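Local coordinates for protein lysin (Bacillus phage PBC5, PDB 6ILU) that recognises the bacterial cell wall as the SH3b-type binding domain of a phage endolysin, probably bringing the lytic enzyme to its substrate, at residues A[119-124]-A[129-134]; A[91-96]-A[100-105]; A[50-53]-A[59-62]. All coordinates share one frame; numbering follows the deposited sequence.

How the contacts relate
Along the chain the three hairpins follow one another in series: contact 3 comes first, then contact 2, then contact 1. Contact 3 belongs to the large curled antiparallel sheet, contact 2 is a separate two-stranded sheet, and contact 1 lies in a three-stranded sheet with strand 116-118. Contacts 1 and 2 are neighbours, with centres about 10 Å apart: they pack through I130 on V92, join through a probable backbone bond from Y95 N to W129 O, and share one sulfate ion, probably from the crystallisation liquor. Contact 3 touches neither; its centre is about 18 Å from that of contact 1 and about 23 Å from that of contact 2. Such all-beta construction is consistent with the SH3b character of this binding domain.

Contact 1: A[119-124]-A[129-134]; sequences GGYVDI and WIKEEH. With SO4 (sulfate ion), chain C; EDO (1,2-ethanediol), chain H.
D123 lays its CB over the face of the W129 indole, 3.6 Å from the centroid of the six-membered ring and almost on the ring normal. The carboxylate follows, stacked with its plane 26° from the ring. Because D123 CG is anti to the backbone N (chi1 -177°), the acid passes over CE2, between NE1 and CZ2. Aspartate suits this place twice over: its methylene packs on the ring, while OD1 accepts bonds from the backbone N of G125 and R128 in the turn. W129 NE1 is taken up by N127. On the same face of the hairpin, W129 CE3 also meets Y121 CB at 3.9 Å. On the other face V122 and I130, branched aliphatics suited to a buried strand, form the hydrogen-bonded pair, V122 N to I130 O and I130 N to V122 O, both 2.9 Å. Just past the strand, I124 CD1 touches I130 CD1 at 3.9 Å.

K131 CG packs closely over one face of the Y121 ring, 3.5 Å from Y121 CZ, although both residues are partly exposed. The loose side begins at the lysine amine: NZ lies 2.7 Å from SO4 O1, and K131 and H134 NE2 share the ion with N93 ND2 and Y95 OH of the neighbouring hairpin. Next to the Y121-K131 pair, where the strands part, G120 O accepts from E132 N at 2.8 Å. Glycine is needed at G120, whose backbone angles would jam a CB against the preceding carbonyl O. A water spans G120 N and E132 OE2, and that carboxylate also forms a salt bridge with R117.

Strand 121-123 is the middle of its sheet, between 116-118 and 129-131. V122 and I130 rest on V135 of strand 135-138, I130 also touches V92 and F94 of strand 92-95, and W129 packs against N116 and V118.

Contact 2: A[91-96]-A[100-105]; sequences GVNFYD and GNFLGN. With SO4 (sulfate ion), chain C; EDO (1,2-ethanediol), chain L.
F94 turns the face of its ring onto the backbone of G104, whose CA lies 4.0 Å from the ring centroid. CG sits between the backbone N and the carbonyl carbon (chi1 60°), which swings the ring across to the partner strand; glycine suits G104 because bare backbone lets the aromatic lie flat. L103 crosses the phenyl group at about a right angle, with its CB 3.6 Å from F94 CE1, while its CD1 packs on the CB of D96.

Y95 and F102 run slantwise to each other, the CD1-CE1 side of Y95 packing on F102 CA and CB. F102 CE1 meets N93 OD1 at 3.3 Å, amide and ring planes 76° apart. N93 and N105 lie side by side with their amide planes 42° apart. N105 ND2 donates to N93 OD1 at 3.3 Å, a long but straight bond, which turns N93 ND2 toward O4 of the sulfate. Y95 OH gives that ion a second bond, 2.6 Å to SO4 O1.

At the turn, the D96 carboxylate takes two bonds from N101, and D96 N gives a third to N101 O. N101 N meets D96 OD1 at 2.8 Å from above the carboxylate plane, and N101 ND2 reaches D96 OD2 at 3.0 Å from the syn side but tilted out of the plane.

F94 O accepts from both L103 N and G104 N: a classic beta bulge in an antiparallel hairpin of an SH3b-type domain.

Contact 3: A[50-53]-A[59-62]; sequences AGYW and DMIC
Y52 and M60 face each other as the hydrogen-bonded pair of this hairpin, Y52 N giving a 2.8 Å bond to M60 O and M60 N returning one to Y52 O. Their CB atoms lie 4.1 Å apart on the face that also carries A50 and C62. A50 and C62 are small enough to sit CB against CB, and C62 N donates to A50 O at 2.8 Å. I61 points to the other face.

D59, at the mouth of the turn, is worth following outward. Its CB lies 3.8 Å from Y52 O, close beside the last backbone bond of the hairpin. CG, placed beside the backbone N (chi1 -71°), comes 4.0 Å from W53 CE3. There the carboxylate splits its work: OD1 leans over the backbone of W53, 3.5 Å from W53 C, and accepts a bond from G55 N in the turn, whereas OD2 approaches the indole, 3.9 Å from W53 CE3. Carboxylate and ring are steeply inclined, 71° between their planes, so the acid is not stacked on the tryptophan. A short acidic side chain fits here because its OD1 holds the turn backbone through G55 N; the approach to the ring is mere proximity.

The indole itself swings back along its own strand, its NE1 3.8 Å from G51 CA, which explains why a residue without a side chain is apt at G51. That NE1 donates to H115 O, and the ring meets those of H115 and W79.

Strand 60-62 lies between strand 46-52 and strand 69-71. W69 of the latter receives Y52, M60 and C62, while I61, a bulky aliphatic suited to burial, packs on F75, I77 and W79 of strand 75-84; A50 and W53 touch N116 of strand 116-118.

Contact 1: A[119-124]-A[129-134]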
ATOM      1  N   GLY A 119       8.315  -9.113  -3.525  1.00 21.53           N
ATOM      2  CA  GLY A 119       9.582  -9.600  -4.063  1.00 22.54           C
ATOM      3  C   GLY A 119      10.752  -8.645  -3.989  1.00 22.18           C
ATOM      4  O   GLY A 119      11.662  -8.729  -4.832  1.00 22.33           O
ATOM      5  N   GLY A 120      10.765  -7.793  -2.969  1.00 19.15           N
ATOM      6  CA  GLY A 120      11.859  -6.843  -2.808  1.00 20.57           C
ATOM      7  C   GLY A 120      11.706  -5.572  -3.619  1.00 19.33           C
ATOM      8  O   GLY A 120      12.693  -4.812  -3.787  1.00 19.44           O
ATOM      9  N   TYR A 121      10.506  -5.334  -4.143  1.00 18.07           N
ATOM     10  CA  TYR A 121      10.221  -4.115  -4.907  1.00 15.56           C
ATOM     11  C   TYR A 121       9.006  -3.445  -4.314  1.00 16.05           C
ATOM     12  O   TYR A 121       8.096  -4.133  -3.848  1.00 16.91           O
ATOM     13  CB  TYR A 121       9.878  -4.424  -6.373  1.00 15.95           C
ATOM     14  CG  TYR A 121      11.085  -4.862  -7.201  1.00 17.02           C
ATOM     15  CD1 TYR A 121      11.558  -4.036  -8.205  1.00 19.69           C
ATOM     16  CD2 TYR A 121      11.662  -6.113  -7.014  1.00 18.37           C
ATOM     17  CE1 TYR A 121      12.666  -4.435  -8.971  1.00 20.79           C
ATOM     18  CE2 TYR A 121      12.790  -6.494  -7.766  1.00 22.36           C
ATOM     19  CZ  TYR A 121      13.244  -5.643  -8.745  1.00 23.57           C
ATOM     20  OH  TYR A 121      14.310  -5.981  -9.540  1.00 25.93           O
ATOM     21  N   VAL A 122       8.968  -2.123  -4.428  1.00 14.77           N
ATOM     22  CA  VAL A 122       7.806  -1.349  -3.968  1.00 15.95           C
ATOM     23  C   VAL A 122       7.232  -0.536  -5.114  1.00 17.04           C
ATOM     24  O   VAL A 122       7.966   0.023  -5.939  1.00 17.98           O
ATOM     25  CB  VAL A 122       8.200  -0.452  -2.754  1.00 16.42           C
ATOM     26  CG1 VAL A 122       9.403   0.545  -3.063  1.00 17.58           C
ATOM     27  CG2 VAL A 122       6.971   0.336  -2.220  1.00 16.15           C
ATOM     28  N   ASP A 123       5.898  -0.557  -5.215  1.00 16.75           N
ATOM     29  CA  ASP A 123       5.177   0.207  -6.212  1.00 17.98           C
ATOM     30  C   ASP A 123       4.945   1.591  -5.639  1.00 19.69           C
ATOM     31  O   ASP A 123       4.268   1.727  -4.606  1.00 18.41           O
ATOM     32  CB  ASP A 123       3.844  -0.527  -6.557  1.00 16.84           C
ATOM     33  CG  ASP A 123       3.041   0.145  -7.652  1.00 19.70           C
ATOM     34  OD1 ASP A 123       3.481   1.171  -8.211  1.00 18.89           O
ATOM     35  OD2 ASP A 123       1.920  -0.354  -7.930  1.00 20.82           O
ATOM     36  N   ILE A 124       5.464   2.627  -6.302  1.00 18.35           N
ATOM     37  CA  ILE A 124       5.238   3.988  -5.828  1.00 15.82           C
ATOM     38  C   ILE A 124       4.009   4.652  -6.466  1.00 20.70           C
ATOM     39  O   ILE A 124       3.789   5.861  -6.320  1.00 23.20           O
ATOM     40  CB  ILE A 124       6.476   4.896  -6.093  1.00 16.92           C
ATOM     41  CG1 ILE A 124       6.859   4.837  -7.584  1.00 19.37           C
ATOM     42  CG2 ILE A 124       7.597   4.429  -5.194  1.00 18.94           C
ATOM     43  CD1 ILE A 124       7.842   6.010  -8.057  1.00 20.77           C
ATOM     44  N   TRP A 129       7.686   0.216 -10.193  1.00 15.42           N
ATOM     45  CA  TRP A 129       8.251  -0.660  -9.137  1.00 15.29           C
ATOM     46  C   TRP A 129       9.745  -0.389  -8.996  1.00 17.30           C
ATOM     47  O   TRP A 129      10.499  -0.486  -9.982  1.00 16.49           O
ATOM     48  CB  TRP A 129       8.020  -2.117  -9.473  1.00 15.67           C
ATOM     49  CG  TRP A 129       6.564  -2.448  -9.496  1.00 16.54           C
ATOM     50  CD1 TRP A 129       5.662  -2.205 -10.528  1.00 15.45           C
ATOM     51  CD2 TRP A 129       5.831  -3.129  -8.470  1.00 17.34           C
ATOM     52  NE1 TRP A 129       4.406  -2.679 -10.172  1.00 16.11           N
ATOM     53  CE2 TRP A 129       4.499  -3.274  -8.929  1.00 16.95           C
ATOM     54  CE3 TRP A 129       6.179  -3.634  -7.203  1.00 17.11           C
ATOM     55  CZ2 TRP A 129       3.508  -3.902  -8.160  1.00 18.72           C
ATOM     56  CZ3 TRP A 129       5.179  -4.259  -6.428  1.00 17.16           C
ATOM     57  CH2 TRP A 129       3.866  -4.388  -6.924  1.00 18.19           C
ATOM     58  N   ILE A 130      10.159  -0.073  -7.774  1.00 17.01           N
ATOM     59  CA  ILE A 130      11.582   0.228  -7.438  1.00 17.39           C
ATOM     60  C   ILE A 130      12.141  -0.807  -6.477  1.00 18.51           C
ATOM     61  O   ILE A 130      11.460  -1.241  -5.549  1.00 18.14           O
ATOM     62  CB  ILE A 130      11.664   1.642  -6.793  1.00 14.89           C
ATOM     63  CG1 ILE A 130      11.176   2.683  -7.816  1.00 15.48           C
ATOM     64  CG2 ILE A 130      13.105   1.954  -6.234  1.00 16.60           C
ATOM     65  CD1 ILE A 130      11.175   4.179  -7.336  1.00 18.06           C
ATOM     66  N   LYS A 131      13.395  -1.181  -6.656  1.00 17.02           N
ATOM     67  CA  LYS A 131      14.022  -2.099  -5.716  1.00 17.43           C
ATOM     68  C   LYS A 131      14.080  -1.459  -4.340  1.00 19.00           C
ATOM     69  O   LYS A 131      14.511  -0.290  -4.212  1.00 20.64           O
ATOM     70  CB  LYS A 131      15.449  -2.431  -6.146  1.00 19.00           C
ATOM     71  CG  LYS A 131      15.531  -3.303  -7.378  1.00 23.30           C
ATOM     72  CD  LYS A 131      16.976  -3.583  -7.766  1.00 25.27           C
ATOM     73  CE  LYS A 131      17.080  -4.180  -9.165  1.00 30.35           C
ATOM     74  NZ  LYS A 131      18.519  -4.272  -9.543  1.00 35.92           N
ATOM     75  N   GLU A 132      13.719  -2.214  -3.310  1.00 20.83           N
ATOM     76  CA  GLU A 132      13.656  -1.602  -1.981  1.00 21.70           C
ATOM     77  C   GLU A 132      15.028  -1.177  -1.483  1.00 22.49           C
ATOM     78  O   GLU A 132      15.106  -0.321  -0.591  1.00 23.14           O
ATOM     79  CB  GLU A 132      13.018  -2.554  -0.961  1.00 20.47           C
ATOM     80  CG  GLU A 132      11.516  -2.773  -1.300  1.00 18.53           C
ATOM     81  CD  GLU A 132      10.713  -3.489  -0.228  1.00 25.28           C
ATOM     82  OE1 GLU A 132      11.265  -3.832   0.845  1.00 24.42           O
ATOM     83  OE2 GLU A 132       9.504  -3.707  -0.497  1.00 25.33           O
ATOM     84  N   GLU A 133      16.102  -1.770  -2.026  1.00 21.83           N
ATOM     85  CA  GLU A 133      17.451  -1.397  -1.595  1.00 23.30           C
ATOM     86  C   GLU A 133      17.743   0.082  -1.891  1.00 23.14           C
ATOM     87  O   GLU A 133      18.655   0.649  -1.287  1.00 26.99           O
ATOM     88  CB  GLU A 133      18.520  -2.284  -2.251  1.00 25.66           C
ATOM     89  CG  GLU A 133      18.680  -2.064  -3.703  1.00 28.19           C
ATOM     90  CD  GLU A 133      19.505  -3.144  -4.373  1.00 40.67           C
ATOM     91  OE1 GLU A 133      20.636  -2.843  -4.783  1.00 46.14           O
ATOM     92  OE2 GLU A 133      19.019  -4.290  -4.481  1.00 41.83           O
ATOM     93  N   HIS A 134      17.010   0.692  -2.816  1.00 21.75           N
ATOM     94  CA  HIS A 134      17.318   2.070  -3.194  1.00 22.49           C
ATOM     95  C   HIS A 134      16.495   3.123  -2.450  1.00 21.73           C
ATOM     96  O   HIS A 134      16.710   4.325  -2.635  1.00 22.12           O
ATOM     97  CB  HIS A 134      17.101   2.265  -4.694  1.00 21.72           C
ATOM     98  CG  HIS A 134      18.033   1.453  -5.544  1.00 24.54           C
ATOM     99  ND1 HIS A 134      19.397   1.453  -5.355  1.00 27.17           N
ATOM    100  CD2 HIS A 134      17.796   0.655  -6.615  1.00 22.71           C
ATOM    101  CE1 HIS A 134      19.963   0.654  -6.246  1.00 29.31           C
ATOM    102  NE2 HIS A 134      19.014   0.182  -7.040  1.00 24.33           N
TER
HETATM  103  S   SO4 C 401      18.567  -1.078 -10.412  1.00 38.33           S
HETATM  104  O1  SO4 C 401      18.422  -2.242 -11.269  1.00 47.46           O
HETATM  105  O2  SO4 C 401      17.291  -0.561  -9.935  1.00 37.49           O
HETATM  106  O3  SO4 C 401      19.399  -1.551  -9.288  1.00 38.64           O
HETATM  107  O4  SO4 C 401      19.249  -0.038 -11.161  1.00 44.22           O
HETATM  108  C1  EDO H 406      -0.935   1.183  -8.301  1.00 27.82           C
HETATM  109  O1  EDO H 406       0.249   1.269  -9.101  1.00 26.99           O
HETATM  110  C2  EDO H 406      -2.028   2.105  -8.832  1.00 28.41           C
HETATM  111  O2  EDO H 406      -1.499   3.357  -9.279  1.00 29.48           O
HETATM  112  O   HOH W   1       8.945  -6.452  -1.105  1.00 28.13           O

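Contact 2: A[91-96]-A[100-105]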
ATOM      1  N   GLY A  91      19.606   9.332 -10.180  1.00 19.73           N
ATOM      2  CA  GLY A  91      18.495   8.580 -10.743  1.00 21.20           C
ATOM      3  C   GLY A  91      18.221   7.236 -10.072  1.00 21.96           C
ATOM      4  O   GLY A  91      19.150   6.503  -9.720  1.00 22.59           O
ATOM      5  N   VAL A  92      16.932   6.908  -9.921  1.00 20.84           N
ATOM      6  CA  VAL A  92      16.553   5.609  -9.378  1.00 21.77           C
ATOM      7  C   VAL A  92      15.608   4.952 -10.388  1.00 19.12           C
ATOM      8  O   VAL A  92      14.582   5.547 -10.747  1.00 19.66           O
ATOM      9  CB  VAL A  92      15.858   5.737  -8.007  1.00 21.96           C
ATOM     10  CG1 VAL A  92      15.358   4.355  -7.513  1.00 21.48           C
ATOM     11  CG2 VAL A  92      16.844   6.385  -6.984  1.00 23.93           C
ATOM     12  N   ASN A  93      15.979   3.754 -10.845  1.00 21.29           N
ATOM     13  CA  ASN A  93      15.201   3.092 -11.886  1.00 18.93           C
ATOM     14  C   ASN A  93      13.886   2.532 -11.362  1.00 18.05           C
ATOM     15  O   ASN A  93      13.821   2.053 -10.233  1.00 18.17           O
ATOM     16  CB  ASN A  93      15.988   1.934 -12.456  1.00 19.41           C
ATOM     17  CG  ASN A  93      17.236   2.393 -13.216  1.00 22.34           C
ATOM     18  OD1 ASN A  93      17.218   3.444 -13.854  1.00 25.55           O
ATOM     19  ND2 ASN A  93      18.278   1.597 -13.158  1.00 28.70           N
ATOM     20  N   PHE A  94      12.877   2.501 -12.224  1.00 17.31           N
ATOM     21  CA  PHE A  94      11.664   1.757 -11.898  1.00 16.35           C
ATOM     22  C   PHE A  94      11.262   0.863 -13.062  1.00 15.28           C
ATOM     23  O   PHE A  94      11.626   1.113 -14.269  1.00 18.62           O
ATOM     24  CB  PHE A  94      10.466   2.697 -11.459  1.00 16.48           C
ATOM     25  CG  PHE A  94      10.010   3.714 -12.478  1.00 17.63           C
ATOM     26  CD1 PHE A  94       9.135   3.371 -13.485  1.00 16.72           C
ATOM     27  CD2 PHE A  94      10.462   5.041 -12.400  1.00 19.34           C
ATOM     28  CE1 PHE A  94       8.718   4.303 -14.418  1.00 18.96           C
ATOM     29  CE2 PHE A  94      10.051   6.001 -13.317  1.00 19.59           C
ATOM     30  CZ  PHE A  94       9.164   5.633 -14.333  1.00 21.20           C
ATOM     31  N   TYR A  95      10.460  -0.151 -12.691  1.00 15.93           N
ATOM     32  CA  TYR A  95      10.154  -1.285 -13.573  1.00 16.04           C
ATOM     33  C   TYR A  95       8.654  -1.495 -13.659  1.00 17.05           C
ATOM     34  O   TYR A  95       7.893  -0.949 -12.838  1.00 18.04           O
ATOM     35  CB  TYR A  95      10.834  -2.578 -13.057  1.00 14.93           C
ATOM     36  CG  TYR A  95      12.343  -2.406 -13.009  1.00 16.94           C
ATOM     37  CD1 TYR A  95      13.137  -2.813 -14.075  1.00 18.44           C
ATOM     38  CD2 TYR A  95      12.953  -1.802 -11.913  1.00 16.41           C
ATOM     39  CE1 TYR A  95      14.549  -2.625 -14.040  1.00 18.61           C
ATOM     40  CE2 TYR A  95      14.374  -1.621 -11.870  1.00 18.79           C
ATOM     41  CZ  TYR A  95      15.116  -2.023 -12.943  1.00 21.91           C
ATOM     42  OH  TYR A  95      16.482  -1.843 -12.912  1.00 23.86           O
ATOM     43  N   ASP A  96       8.213  -2.288 -14.623  1.00 15.27           N
ATOM     44  CA  ASP A  96       6.741  -2.516 -14.727  1.00 16.56           C
ATOM     45  C   ASP A  96       6.175  -3.632 -13.832  1.00 18.17           C
ATOM     46  O   ASP A  96       4.971  -3.977 -13.904  1.00 21.63           O
ATOM     47  CB  ASP A  96       6.367  -2.736 -16.195  1.00 20.17           C
ATOM     48  CG  ASP A  96       6.775  -4.096 -16.752  1.00 24.81           C
ATOM     49  OD1 ASP A  96       7.476  -4.876 -16.094  1.00 21.20           O
ATOM     50  OD2 ASP A  96       6.383  -4.381 -17.908  1.00 29.25           O
ATOM     51  N   GLY A 100      10.742  -6.710 -13.204  1.00 21.48           N
ATOM     52  CA  GLY A 100      10.095  -6.564 -14.508  1.00 21.99           C
ATOM     53  C   GLY A 100      10.905  -5.786 -15.535  1.00 19.49           C
ATOM     54  O   GLY A 100      12.156  -5.674 -15.440  1.00 21.80           O
ATOM     55  N   ASN A 101      10.215  -5.302 -16.561  1.00 18.57           N
ATOM     56  CA  ASN A 101      10.880  -4.546 -17.623  1.00 20.36           C
ATOM     57  C   ASN A 101      11.215  -3.143 -17.145  1.00 18.63           C
ATOM     58  O   ASN A 101      10.379  -2.468 -16.528  1.00 18.30           O
ATOM     59  CB  ASN A 101       9.969  -4.439 -18.853  1.00 20.53           C
ATOM     60  CG  ASN A 101       9.622  -5.771 -19.410  1.00 24.72           C
ATOM     61  OD1 ASN A 101      10.516  -6.582 -19.635  1.00 25.99           O
ATOM     62  ND2 ASN A 101       8.321  -6.051 -19.566  1.00 25.29           N
ATOM     63  N   PHE A 102      12.418  -2.668 -17.484  1.00 16.61           N
ATOM     64  CA  PHE A 102      12.772  -1.304 -17.152  1.00 17.04           C
ATOM     65  C   PHE A 102      11.862  -0.291 -17.842  1.00 17.95           C
ATOM     66  O   PHE A 102      11.628  -0.380 -19.052  1.00 20.79           O
ATOM     67  CB  PHE A 102      14.222  -1.082 -17.551  1.00 18.59           C
ATOM     68  CG  PHE A 102      14.669   0.371 -17.486  1.00 19.80           C
ATOM     69  CD1 PHE A 102      14.717   1.037 -16.268  1.00 18.31           C
ATOM     70  CD2 PHE A 102      14.984   1.047 -18.628  1.00 23.00           C
ATOM     71  CE1 PHE A 102      15.144   2.380 -16.190  1.00 21.58           C
ATOM     72  CE2 PHE A 102      15.410   2.366 -18.575  1.00 22.38           C
ATOM     73  CZ  PHE A 102      15.474   3.036 -17.342  1.00 22.70           C
ATOM     74  N   LEU A 103      11.370   0.669 -17.078  1.00 17.61           N
ATOM     75  CA  LEU A 103      10.473   1.691 -17.673  1.00 16.46           C
ATOM     76  C   LEU A 103      11.021   3.090 -17.660  1.00 19.33           C
ATOM     77  O   LEU A 103      10.732   3.865 -18.589  1.00 21.52           O
ATOM     78  CB  LEU A 103       9.159   1.740 -16.905  1.00 17.91           C
ATOM     79  CG  LEU A 103       8.329   0.446 -16.926  1.00 19.40           C
ATOM     80  CD1 LEU A 103       6.990   0.769 -16.181  1.00 16.37           C
ATOM     81  CD2 LEU A 103       8.100   0.032 -18.365  1.00 18.61           C
ATOM     82  N   GLY A 104      11.713   3.451 -16.578  1.00 20.12           N
ATOM     83  CA  GLY A 104      12.106   4.853 -16.458  1.00 24.06           C
ATOM     84  C   GLY A 104      12.843   5.131 -15.162  1.00 22.14           C
ATOM     85  O   GLY A 104      13.205   4.215 -14.450  1.00 20.62           O
ATOM     86  N   ASN A 105      13.084   6.403 -14.846  1.00 21.95           N
ATOM     87  CA  ASN A 105      13.696   6.698 -13.549  1.00 22.08           C
ATOM     88  C   ASN A 105      13.081   7.922 -12.915  1.00 20.22           C
ATOM     89  O   ASN A 105      12.504   8.765 -13.604  1.00 24.93           O
ATOM     90  CB  ASN A 105      15.223   6.869 -13.669  1.00 28.00           C
ATOM     91  CG  ASN A 105      15.672   7.097 -15.073  1.00 36.21           C
ATOM     92  OD1 ASN A 105      15.438   8.167 -15.669  1.00 39.68           O
ATOM     93  ND2 ASN A 105      16.363   6.087 -15.632  1.00 32.48           N
TER
HETATM   94  S   SO4 C 401      18.567  -1.078 -10.412  1.00 38.33           S
HETATM   95  O1  SO4 C 401      18.422  -2.242 -11.269  1.00 47.46           O
HETATM   96  O2  SO4 C 401      17.291  -0.561  -9.935  1.00 37.49           O
HETATM   97  O3  SO4 C 401      19.399  -1.551  -9.288  1.00 38.64           O
HETATM   98  O4  SO4 C 401      19.249  -0.038 -11.161  1.00 44.22           O
HETATM   99  C1  EDO L 410       5.368  -7.981 -14.449  1.00 37.63           C
HETATM  100  O1  EDO L 410       5.197  -8.164 -13.051  1.00 39.79           O
HETATM  101  C2  EDO L 410       6.853  -7.788 -14.736  1.00 36.00           C
HETATM  102  O2  EDO L 410       7.073  -7.508 -16.136  1.00 28.06           O

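Contact 3: A[50-53]-A[59-62]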
ATOM      1  N   ALA A  50      -1.560  -4.877   1.457  1.00 17.64           N
ATOM      2  CA  ALA A  50      -1.688  -4.773   0.003  1.00 17.85           C
ATOM      3  C   ALA A  50      -2.824  -3.855  -0.337  1.00 18.81           C
ATOM      4  O   ALA A  50      -3.737  -3.638   0.478  1.00 19.04           O
ATOM      5  CB  ALA A  50      -1.928  -6.149  -0.655  1.00 16.68           C
ATOM      6  N   GLY A  51      -2.803  -3.373  -1.566  1.00 17.19           N
ATOM      7  CA  GLY A  51      -3.851  -2.498  -2.081  1.00 17.69           C
ATOM      8  C   GLY A  51      -4.377  -3.094  -3.377  1.00 17.97           C
ATOM      9  O   GLY A  51      -3.632  -3.741  -4.159  1.00 17.89           O
ATOM     10  N   TYR A  52      -5.695  -2.932  -3.583  1.00 16.39           N
ATOM     11  CA  TYR A  52      -6.354  -3.228  -4.842  1.00 18.27           C
ATOM     12  C   TYR A  52      -6.724  -1.871  -5.393  1.00 19.05           C
ATOM     13  O   TYR A  52      -7.530  -1.143  -4.766  1.00 20.08           O
ATOM     14  CB  TYR A  52      -7.615  -4.065  -4.650  1.00 18.90           C
ATOM     15  CG  TYR A  52      -8.370  -4.169  -5.930  1.00 19.82           C
ATOM     16  CD1 TYR A  52      -7.811  -4.809  -7.035  1.00 22.09           C
ATOM     17  CD2 TYR A  52      -9.629  -3.571  -6.071  1.00 20.72           C
ATOM     18  CE1 TYR A  52      -8.486  -4.879  -8.255  1.00 22.30           C
ATOM     19  CE2 TYR A  52     -10.325  -3.649  -7.289  1.00 22.16           C
ATOM     20  CZ  TYR A  52      -9.759  -4.333  -8.354  1.00 23.84           C
ATOM     21  OH  TYR A  52     -10.428  -4.435  -9.557  1.00 25.14           O
ATOM     22  N   TRP A  53      -6.140  -1.498  -6.533  1.00 18.43           N
ATOM     23  CA  TRP A  53      -6.289  -0.147  -7.075  1.00 21.90           C
ATOM     24  C   TRP A  53      -7.339  -0.166  -8.168  1.00 23.69           C
ATOM     25  O   TRP A  53      -7.054  -0.070  -9.356  1.00 26.78           O
ATOM     26  CB  TRP A  53      -4.891   0.349  -7.541  1.00 19.24           C
ATOM     27  CG  TRP A  53      -4.007   0.335  -6.335  1.00 18.68           C
ATOM     28  CD1 TRP A  53      -3.005  -0.600  -6.022  1.00 18.00           C
ATOM     29  CD2 TRP A  53      -4.015   1.279  -5.261  1.00 19.20           C
ATOM     30  NE1 TRP A  53      -2.460  -0.294  -4.799  1.00 18.44           N
ATOM     31  CE2 TRP A  53      -3.055   0.852  -4.313  1.00 21.04           C
ATOM     32  CE3 TRP A  53      -4.787   2.424  -4.976  1.00 22.13           C
ATOM     33  CZ2 TRP A  53      -2.825   1.545  -3.123  1.00 22.07           C
ATOM     34  CZ3 TRP A  53      -4.542   3.121  -3.816  1.00 23.92           C
ATOM     35  CH2 TRP A  53      -3.569   2.684  -2.894  1.00 27.10           C
ATOM     36  N   ASP A  59     -11.432   1.087  -4.676  1.00 19.65           N
ATOM     37  CA  ASP A  59     -10.160   0.759  -4.011  1.00 20.12           C
ATOM     38  C   ASP A  59     -10.399  -0.044  -2.739  1.00 19.06           C
ATOM     39  O   ASP A  59     -11.303   0.302  -1.929  1.00 20.68           O
ATOM     40  CB  ASP A  59      -9.357   2.016  -3.629  1.00 21.06           C
ATOM     41  CG  ASP A  59      -8.763   2.745  -4.820  1.00 26.14           C
ATOM     42  OD1 ASP A  59      -8.661   2.179  -5.912  1.00 26.67           O
ATOM     43  OD2 ASP A  59      -8.379   3.930  -4.664  1.00 26.00           O
ATOM     44  N   MET A  60      -9.566  -1.086  -2.570  1.00 18.81           N
ATOM     45  CA  MET A  60      -9.575  -1.891  -1.341  1.00 19.68           C
ATOM     46  C   MET A  60      -8.191  -2.066  -0.728  1.00 19.16           C
ATOM     47  O   MET A  60      -7.148  -1.979  -1.439  1.00 19.42           O
ATOM     48  CB  MET A  60     -10.194  -3.283  -1.615  1.00 18.43           C
ATOM     49  CG  MET A  60     -11.627  -3.131  -2.130  1.00 19.48           C
ATOM     50  SD  MET A  60     -12.498  -4.683  -2.214  1.00 21.77           S
ATOM     51  CE  MET A  60     -13.194  -4.779  -0.547  1.00 21.06           C
ATOM     52  N   ILE A  61      -8.155  -2.328   0.586  1.00 18.74           N
ATOM     53  CA  ILE A  61      -6.897  -2.579   1.279  1.00 16.42           C
ATOM     54  C   ILE A  61      -7.008  -3.925   1.970  1.00 17.96           C
ATOM     55  O   ILE A  61      -8.081  -4.321   2.386  1.00 18.59           O
ATOM     56  CB  ILE A  61      -6.565  -1.504   2.341  1.00 16.53           C
ATOM     57  CG1 ILE A  61      -7.817  -1.141   3.166  1.00 19.05           C
ATOM     58  CG2 ILE A  61      -5.974  -0.227   1.680  1.00 17.62           C
ATOM     59  CD1 ILE A  61      -7.473  -0.275   4.411  1.00 20.11           C
ATOM     60  N   CYS A  62      -5.878  -4.639   2.039  1.00 17.11           N
ATOM     61  CA  CYS A  62      -5.848  -5.976   2.601  1.00 16.92           C
ATOM     62  C   CYS A  62      -5.256  -5.908   4.005  1.00 20.95           C
ATOM     63  O   CYS A  62      -4.099  -5.469   4.176  1.00 20.37           O
ATOM     64  CB  CYS A  62      -5.005  -6.877   1.721  1.00 15.48           C
ATOM     65  SG  CYS A  62      -5.222  -8.614   2.329  1.00 22.09           S
TER